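Local atomic coordinates of putative lipoprotein (Parabacteroides distasonis, PDB entry 4FVS), a protein that is of unknown function but, as a putative exported lipoprotein with a YmcC-like fold in the LolA/LolB clan, probably binds lipid or a similar apolar ligand. Residues F7-Q10 with V15-R18; K80-Y85 with G183-S188; I127-K130 with K134-K137. All coordinates share one frame; numbering follows the deposited sequence.

How the contacts relate
Contacts 1 and 2 lie in the interior of the curved antiparallel beta structure, while contact 3 is a hairpin near its periphery. Along the chain, contact 1 is finished first; 80-85 follows, then both strands of contact 3, and last 183-188, which completes contact 2. The centres of contacts 1 and 2 are about 13 Å apart and the two touch, Phe7 packing on Tyr187 and Phe8 on Glu81. Centre to centre, contact 3 is about 21 Å from contact 2 and 28 Å from contact 1, its opposite across the chain's centre. Loops before 15-22 and after 74-78 appear to line the concave side, which holds apolar cargo in LolA and LolB.

Contact 1. Residues F7-Q10 with V15-R18; sequences FFPQ and VWVR
Aromatic and proline packing joins Phe8 and Pro9, in the loop before strand 15-22, to Trp16 near the start of that strand, in the buried interior of the beta fold. Pro9 lies over one face of the indole: its CG is 3.5 Å from the centroid of the six-membered ring and only 6° off the ring normal, a CH-pi contact. Phe8 meets the same indole at its rim. Phe8 CZ lies near the indole plane, 3.7 Å from Trp16 CZ2, and the ring planes stand at 86° in an edge-to-face pair that directs the edge of Trp16 toward the face of Phe8. With CG of Trp16 set between its backbone N and carbonyl carbon (chi1 65°), the six-membered ring is carried to the loop. Replacing Trp16 by alanine removes the indole and is likely to leave Pro9 without the aromatic face it packs on and the Phe8 ring less firmly held. Trp16 also stacks on Tyr33 and packs against Val35 of strand 27-41 and Leu211 and Leu214 of strand 205-214, the two strands that flank 15-22. One strand beyond 27-41, strand 44-54 places Val47 and Ala49 against Phe8, and Ala49 also touches Trp16.

Contact 2. Residues K80-Y85 with G183-S188; sequences KETLSY and GYEWYS
A buried carboxylate, that of Glu185, reaches from strand 179-188 to Thr82 on a short 3-10 segment and meets it through one oxygen, directly by a weak bond and indirectly through a water. In the direct link, Thr82 OG1 donates to Glu185 OE2 at 3.5 Å. The water adds a second route, standing 2.8 Å from Glu185 OE2 and 2.7 Å from Thr82 O, so that side chain and main chain of one residue are tied to the same carboxylate oxygen. The glutamate reaches Thr82 because it is extended beyond CG (chi2 -176°), and the two side chains cross at about a right angle. In Thr82 the hydroxyl lies anti to the carbonyl carbon (chi1 -71°), beside the backbone N, which brings OG1 to the glutamate. Glu185 OE1 has its own weak bond to the hydroxyl of Tyr105.

The turn that presents Thr82 is braced from within. Leu83 N bonds to Lys80 O at 3.0 Å, and Ser84 OG donates to Glu81 O at 2.8 Å, approaching from outside the carbonyl plane. Thr82 and Leu83 also pack on Ile141 of strand 132-154. After the 3-10 segment, an inverse gamma turn centred on Ser84 leads to Tyr85, the N-cap residue of helix 86-89. A short helical segment between strands, packed against the inside of a curved antiparallel sheet, is consistent with the unclosed barrel of the LolA/LolB clan.

Contact 3. Residues I127-K130 with K134-K137; sequences IYDK and KNRK
The beta hairpin of strands 123-129 and 132-154 is held here near its turn, where Ile127 pairs with Lys137 and Tyr128 with Arg136. Ile127 and Lys137 form the antiparallel hydrogen-bonded pair: Ile127 N reaches Lys137 O at 2.9 Å, and Lys137 N returns to Ile127 O at 2.8 Å. Toward the turn, Asp129 N adds a bond to Asn135 O at 3.1 Å. Side chains alternate between the faces. On one, Ile127 CG2 lies 3.5 Å from Lys137 CB, the two chains side by side and pointing the same way, and Lys137 NZ goes on to a salt bridge with Glu91. On the other, the non-hydrogen-bonded pair brings Tyr128 CB within 3.8 Å of Arg136 CB before both side chains lead off. Arg136 bends at chi2 (-73°), which folds its guanidinium back along its own chain, and NH1 donates to Lys134 O at 2.7 Å, with that oxygen close to the guanidinium plane. In the turn, Asp129 OD1 accepts from Lys131 N and weakly from Asn132 N. Alternating hydrogen-bonded and non-hydrogen-bonded pairs are the hallmark of an antiparallel beta hairpin, here joining consecutive strands of the fold.

Contact 1. Residues F7-Q10 with V15-R18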
loop_
_atom_site.group_PDB
_atom_site.type_symbol
_atom_site.label_atom_id
_atom_site.label_comp_id
_atom_site.label_asym_id
_atom_site.label_seq_id
_atom_site.Cartn_x
_atom_site.Cartn_y
_atom_site.Cartn_z
ATOM N N PHE A 7 -9.176 -7.525 -1.746
ATOM C CA PHE A 7 -7.799 -7.368 -2.203
ATOM C C PHE A 7 -6.844 -7.216 -1.001
ATOM O O PHE A 7 -6.130 -6.218 -0.882
ATOM C CB PHE A 7 -7.680 -6.190 -3.178
ATOM C CG PHE A 7 -8.456 -6.430 -4.448
ATOM C CD1 PHE A 7 -8.004 -7.338 -5.396
ATOM C CD2 PHE A 7 -9.658 -5.771 -4.680
ATOM C CE1 PHE A 7 -8.725 -7.569 -6.561
ATOM C CE2 PHE A 7 -10.382 -6.010 -5.844
ATOM C CZ PHE A 7 -9.905 -6.908 -6.781
ATOM N N PHE A 8 -6.828 -8.231 -0.124
ATOM C CA PHE A 8 -6.004 -8.291 1.074
ATOM C C PHE A 8 -6.163 -9.653 1.728
ATOM O O PHE A 8 -7.246 -10.213 1.590
ATOM C CB PHE A 8 -6.431 -7.173 2.034
ATOM C CG PHE A 8 -5.448 -6.790 3.117
ATOM C CD1 PHE A 8 -4.299 -6.063 2.813
ATOM C CD2 PHE A 8 -5.700 -7.102 4.445
ATOM C CE1 PHE A 8 -3.400 -5.703 3.809
ATOM C CE2 PHE A 8 -4.807 -6.723 5.444
ATOM C CZ PHE A 8 -3.667 -6.019 5.119
ATOM N N PRO A 9 -5.154 -10.223 2.452
ATOM C CA PRO A 9 -5.366 -11.529 3.103
ATOM C C PRO A 9 -6.542 -11.462 4.073
ATOM O O PRO A 9 -6.739 -10.434 4.723
ATOM C CB PRO A 9 -4.038 -11.779 3.815
ATOM C CG PRO A 9 -3.067 -11.006 3.052
ATOM C CD PRO A 9 -3.783 -9.743 2.709
ATOM N N GLN A 10 -7.360 -12.512 4.120
ATOM C CA GLN A 10 -8.561 -12.494 4.942
ATOM C C GLN A 10 -8.671 -13.745 5.845
ATOM O O GLN A 10 -9.758 -14.018 6.369
ATOM C CB GLN A 10 -9.806 -12.369 4.030
ATOM C CG GLN A 10 -9.859 -13.397 2.887
ATOM C CD GLN A 10 -11.113 -13.348 2.052
ATOM O OE1 GLN A 10 -12.006 -12.514 2.220
ATOM N NE2 GLN A 10 -11.213 -14.271 1.123
ATOM N N VAL A 15 0.440 -15.008 7.477
ATOM C CA VAL A 15 1.620 -14.153 7.531
ATOM C C VAL A 15 2.152 -13.935 6.107
ATOM O O VAL A 15 2.010 -14.803 5.244
ATOM C CB VAL A 15 2.730 -14.704 8.477
ATOM C CG1 VAL A 15 2.319 -14.626 9.941
ATOM C CG2 VAL A 15 3.149 -16.119 8.104
ATOM N N TRP A 16 2.739 -12.766 5.861
ATOM C CA TRP A 16 3.349 -12.456 4.581
ATOM C C TRP A 16 4.479 -11.456 4.771
ATOM O O TRP A 16 4.585 -10.801 5.812
ATOM C CB TRP A 16 2.344 -11.980 3.509
ATOM C CG TRP A 16 1.612 -10.689 3.705
ATOM C CD1 TRP A 16 1.778 -9.550 2.974
ATOM C CD2 TRP A 16 0.460 -10.471 4.532
ATOM N NE1 TRP A 16 0.851 -8.607 3.349
ATOM C CE2 TRP A 16 0.014 -9.153 4.289
ATOM C CE3 TRP A 16 -0.191 -11.231 5.512
ATOM C CZ2 TRP A 16 -1.059 -8.584 4.980
ATOM C CZ3 TRP A 16 -1.250 -10.660 6.205
ATOM C CH2 TRP A 16 -1.674 -9.353 5.937
ATOM N N VAL A 17 5.397 -11.439 3.796
ATOM C CA VAL A 17 6.575 -10.593 3.785
ATOM C C VAL A 17 6.689 -9.942 2.444
ATOM O O VAL A 17 6.688 -10.630 1.417
ATOM C CB VAL A 17 7.888 -11.356 4.131
ATOM C CG1 VAL A 17 9.087 -10.392 4.186
ATOM C CG2 VAL A 17 7.771 -12.115 5.441
ATOM N N ARG A 18 6.792 -8.613 2.455
ATOM C CA ARG A 18 7.071 -7.756 1.305
ATOM C C ARG A 18 8.416 -7.126 1.565
ATOM O O ARG A 18 8.651 -6.682 2.701
ATOM C CB ARG A 18 5.970 -6.700 1.076
ATOM C CG ARG A 18 4.729 -7.285 0.420
ATOM C CD ARG A 18 3.546 -6.336 0.332
ATOM N NE ARG A 18 3.868 -5.120 -0.415
ATOM C CZ ARG A 18 3.803 -3.903 0.110
ATOM N NH1 ARG A 18 3.394 -3.734 1.358
ATOM N NH2 ARG A 18 4.109 -2.844 -0.621
#

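Contact 2. Residues K80-Y85 with G183-S188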
loop_
_atom_site.group_PDB
_atom_site.type_symbol
_atom_site.label_atom_id
_atom_site.label_comp_id
_atom_site.label_asym_id
_atom_site.label_seq_id
_atom_site.Cartn_x
_atom_site.Cartn_y
_atom_site.Cartn_z
ATOM N N LYS A 80 -2.232 4.250 3.947
ATOM C CA LYS A 80 -0.828 4.178 4.391
ATOM C C LYS A 80 -0.108 2.986 3.726
ATOM O O LYS A 80 1.128 3.005 3.597
ATOM C CB LYS A 80 -0.684 4.125 5.944
ATOM C CG LYS A 80 -1.282 2.923 6.663
ATOM C CD LYS A 80 -0.919 2.963 8.111
ATOM C CE LYS A 80 -1.779 2.099 8.963
ATOM N NZ LYS A 80 -1.540 2.387 10.407
ATOM N N GLU A 81 -0.887 1.978 3.274
ATOM C CA GLU A 81 -0.381 0.798 2.553
ATOM C C GLU A 81 0.274 1.221 1.199
ATOM O O GLU A 81 1.197 0.554 0.724
ATOM C CB GLU A 81 -1.528 -0.193 2.327
ATOM C CG GLU A 81 -1.134 -1.560 1.797
ATOM C CD GLU A 81 -0.382 -2.546 2.672
ATOM O OE1 GLU A 81 0.324 -2.113 3.615
ATOM O OE2 GLU A 81 -0.452 -3.761 2.360
ATOM N N THR A 82 -0.187 2.351 0.623
ATOM C CA THR A 82 0.319 2.941 -0.623
ATOM C C THR A 82 1.776 3.463 -0.381
ATOM O O THR A 82 2.567 3.488 -1.342
ATOM C CB THR A 82 -0.685 4.047 -1.141
ATOM O OG1 THR A 82 -1.872 3.411 -1.613
ATOM C CG2 THR A 82 -0.141 4.874 -2.284
ATOM N N LEU A 83 2.121 3.832 0.891
ATOM C CA LEU A 83 3.418 4.401 1.279
ATOM C C LEU A 83 4.362 3.354 1.889
ATOM O O LEU A 83 5.371 3.721 2.492
ATOM C CB LEU A 83 3.242 5.574 2.249
ATOM C CG LEU A 83 2.250 6.693 1.837
ATOM C CD1 LEU A 83 2.096 7.663 2.930
ATOM C CD2 LEU A 83 2.701 7.418 0.591
ATOM N N SER A 84 4.058 2.052 1.684
ATOM C CA SER A 84 4.865 0.881 2.072
ATOM C C SER A 84 6.088 0.745 1.164
ATOM O O SER A 84 6.211 -0.266 0.444
ATOM C CB SER A 84 4.035 -0.402 1.965
ATOM O OG SER A 84 2.844 -0.379 2.726
ATOM N N TYR A 85 6.945 1.788 1.103
ATOM C CA TYR A 85 8.081 1.701 0.192
ATOM C C TYR A 85 9.259 2.428 0.776
ATOM O O TYR A 85 9.047 3.345 1.571
ATOM C CB TYR A 85 7.742 2.211 -1.221
ATOM C CG TYR A 85 7.238 3.637 -1.314
ATOM C CD1 TYR A 85 8.131 4.707 -1.412
ATOM C CD2 TYR A 85 5.879 3.907 -1.456
ATOM C CE1 TYR A 85 7.682 6.012 -1.562
ATOM C CE2 TYR A 85 5.418 5.211 -1.644
ATOM C CZ TYR A 85 6.326 6.259 -1.699
ATOM O OH TYR A 85 5.906 7.548 -1.897
ATOM N N GLY A 183 3.706 6.424 -9.130
ATOM C CA GLY A 183 3.967 5.026 -8.849
ATOM C C GLY A 183 2.909 4.100 -9.371
ATOM O O GLY A 183 1.840 4.536 -9.794
ATOM N N TYR A 184 3.224 2.814 -9.338
ATOM C CA TYR A 184 2.337 1.737 -9.758
ATOM C C TYR A 184 2.149 0.754 -8.627
ATOM O O TYR A 184 3.010 0.621 -7.736
ATOM C CB TYR A 184 2.863 1.002 -10.997
ATOM C CG TYR A 184 3.089 1.868 -12.210
ATOM C CD1 TYR A 184 2.021 2.357 -12.953
ATOM C CD2 TYR A 184 4.370 2.122 -12.677
ATOM C CE1 TYR A 184 2.225 3.131 -14.101
ATOM C CE2 TYR A 184 4.586 2.885 -13.834
ATOM C CZ TYR A 184 3.510 3.390 -14.541
ATOM O OH TYR A 184 3.719 4.129 -15.688
ATOM N N GLU A 185 1.016 0.061 -8.664
ATOM C CA GLU A 185 0.710 -0.992 -7.717
ATOM C C GLU A 185 0.090 -2.158 -8.450
ATOM O O GLU A 185 -0.708 -1.956 -9.356
ATOM C CB GLU A 185 -0.228 -0.484 -6.602
ATOM C CG GLU A 185 0.430 0.451 -5.598
ATOM C CD GLU A 185 -0.406 0.917 -4.422
ATOM O OE1 GLU A 185 -1.646 0.996 -4.566
ATOM O OE2 GLU A 185 0.193 1.290 -3.386
ATOM N N TRP A 186 0.478 -3.367 -8.082
ATOM C CA TRP A 186 -0.101 -4.618 -8.565
ATOM C C TRP A 186 -0.735 -5.284 -7.387
ATOM O O TRP A 186 -0.039 -5.631 -6.428
ATOM C CB TRP A 186 0.929 -5.540 -9.219
ATOM C CG TRP A 186 1.421 -5.121 -10.561
ATOM C CD1 TRP A 186 1.020 -5.604 -11.770
ATOM C CD2 TRP A 186 2.493 -4.212 -10.827
ATOM N NE1 TRP A 186 1.782 -5.056 -12.776
ATOM C CE2 TRP A 186 2.683 -4.186 -12.226
ATOM C CE3 TRP A 186 3.296 -3.391 -10.017
ATOM C CZ2 TRP A 186 3.647 -3.382 -12.829
ATOM C CZ3 TRP A 186 4.241 -2.583 -10.616
ATOM C CH2 TRP A 186 4.406 -2.576 -12.003
ATOM N N TYR A 187 -2.045 -5.428 -7.411
ATOM C CA TYR A 187 -2.725 -6.047 -6.289
ATOM C C TYR A 187 -3.584 -7.210 -6.772
ATOM O O TYR A 187 -4.207 -7.144 -7.832
ATOM C CB TYR A 187 -3.537 -5.022 -5.509
ATOM C CG TYR A 187 -4.611 -4.292 -6.282
ATOM C CD1 TYR A 187 -5.922 -4.745 -6.278
ATOM C CD2 TYR A 187 -4.354 -3.063 -6.877
ATOM C CE1 TYR A 187 -6.937 -4.048 -6.936
ATOM C CE2 TYR A 187 -5.375 -2.327 -7.494
ATOM C CZ TYR A 187 -6.658 -2.845 -7.550
ATOM O OH TYR A 187 -7.675 -2.163 -8.166
ATOM N N SER A 188 -3.579 -8.290 -6.003
ATOM C CA SER A 188 -4.283 -9.514 -6.357
ATOM C C SER A 188 -5.337 -9.888 -5.299
ATOM O O SER A 188 -5.140 -9.588 -4.110
ATOM C CB SER A 188 -3.269 -10.640 -6.500
ATOM O OG SER A 188 -3.810 -11.777 -7.155
HETATM O O HOH W 1 2.968 1.280 -2.823
#

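Contact 3. Residues I127-K130 with K134-K137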
loop_
_atom_site.group_PDB
_atom_site.type_symbol
_atom_site.label_atom_id
_atom_site.label_comp_id
_atom_site.label_asym_id
_atom_site.label_seq_id
_atom_site.Cartn_x
_atom_site.Cartn_y
_atom_site.Cartn_z
ATOM N N ILE A 127 2.096 12.498 7.403
ATOM C CA ILE A 127 3.063 11.656 8.098
ATOM C C ILE A 127 3.725 12.576 9.146
ATOM O O ILE A 127 4.139 13.688 8.814
ATOM C CB ILE A 127 4.021 10.951 7.124
ATOM C CG1 ILE A 127 5.068 10.134 7.856
ATOM C CG2 ILE A 127 4.638 11.897 6.093
ATOM C CD1 ILE A 127 5.663 9.031 6.978
ATOM N N TYR A 128 3.680 12.183 10.421
ATOM C CA TYR A 128 4.138 13.032 11.520
ATOM C C TYR A 128 4.756 12.227 12.645
ATOM O O TYR A 128 4.544 11.023 12.721
ATOM C CB TYR A 128 2.924 13.835 12.080
ATOM C CG TYR A 128 1.817 12.977 12.674
ATOM C CD1 TYR A 128 0.829 12.420 11.869
ATOM C CD2 TYR A 128 1.772 12.706 14.039
ATOM C CE1 TYR A 128 -0.161 11.591 12.402
ATOM C CE2 TYR A 128 0.781 11.886 14.587
ATOM C CZ TYR A 128 -0.181 11.322 13.762
ATOM O OH TYR A 128 -1.160 10.516 14.306
ATOM N N ASP A 129 5.417 12.927 13.584
ATOM C CA ASP A 129 6.011 12.372 14.793
ATOM C C ASP A 129 4.970 12.473 15.918
ATOM O O ASP A 129 4.591 13.573 16.299
ATOM C CB ASP A 129 7.322 13.147 15.108
ATOM C CG ASP A 129 8.153 12.760 16.337
ATOM O OD1 ASP A 129 7.625 12.048 17.219
ATOM O OD2 ASP A 129 9.314 13.226 16.439
ATOM N N LYS A 130 4.488 11.325 16.428
ATOM C CA LYS A 130 3.507 11.201 17.521
ATOM C C LYS A 130 3.892 12.032 18.744
ATOM O O LYS A 130 3.004 12.587 19.410
ATOM C CB LYS A 130 3.356 9.722 17.959
ATOM C CG LYS A 130 2.443 8.892 17.040
ATOM C CD LYS A 130 2.318 7.416 17.449
ATOM C CE LYS A 130 3.319 6.512 16.753
ATOM N NZ LYS A 130 3.026 5.072 16.987
ATOM N N LYS A 134 4.727 18.949 15.421
ATOM C CA LYS A 134 5.260 20.080 14.645
ATOM C C LYS A 134 6.112 19.516 13.494
ATOM O O LYS A 134 6.294 20.168 12.463
ATOM C CB LYS A 134 6.083 21.053 15.523
ATOM C CG LYS A 134 6.465 22.335 14.789
ATOM C CD LYS A 134 7.223 23.311 15.631
ATOM C CE LYS A 134 7.447 24.592 14.861
ATOM N NZ LYS A 134 8.277 25.565 15.631
ATOM N N ASN A 135 6.637 18.297 13.689
ATOM C CA ASN A 135 7.438 17.606 12.698
ATOM C C ASN A 135 6.470 16.747 11.847
ATOM O O ASN A 135 6.038 15.669 12.278
ATOM C CB ASN A 135 8.554 16.795 13.393
ATOM C CG ASN A 135 9.506 16.066 12.469
ATOM O OD1 ASN A 135 9.420 16.113 11.220
ATOM N ND2 ASN A 135 10.450 15.366 13.079
ATOM N N ARG A 136 6.085 17.272 10.671
ATOM C CA ARG A 136 5.144 16.596 9.778
ATOM C C ARG A 136 5.435 16.878 8.293
ATOM O O ARG A 136 6.203 17.782 7.950
ATOM C CB ARG A 136 3.665 16.986 10.105
ATOM C CG ARG A 136 3.161 18.371 9.626
ATOM C CD ARG A 136 3.731 19.523 10.429
ATOM N NE ARG A 136 3.220 20.817 9.982
ATOM C CZ ARG A 136 3.665 21.986 10.429
ATOM N NH1 ARG A 136 4.627 22.033 11.345
ATOM N NH2 ARG A 136 3.138 23.117 9.981
ATOM N N LYS A 137 4.783 16.074 7.430
ATOM C CA LYS A 137 4.802 16.112 5.973
ATOM C C LYS A 137 3.441 15.786 5.449
ATOM O O LYS A 137 2.787 14.865 5.948
ATOM C CB LYS A 137 5.818 15.107 5.367
ATOM C CG LYS A 137 7.273 15.520 5.312
ATOM C CD LYS A 137 8.091 14.406 4.639
ATOM C CE LYS A 137 9.585 14.643 4.664
ATOM N NZ LYS A 137 10.333 13.460 4.154
#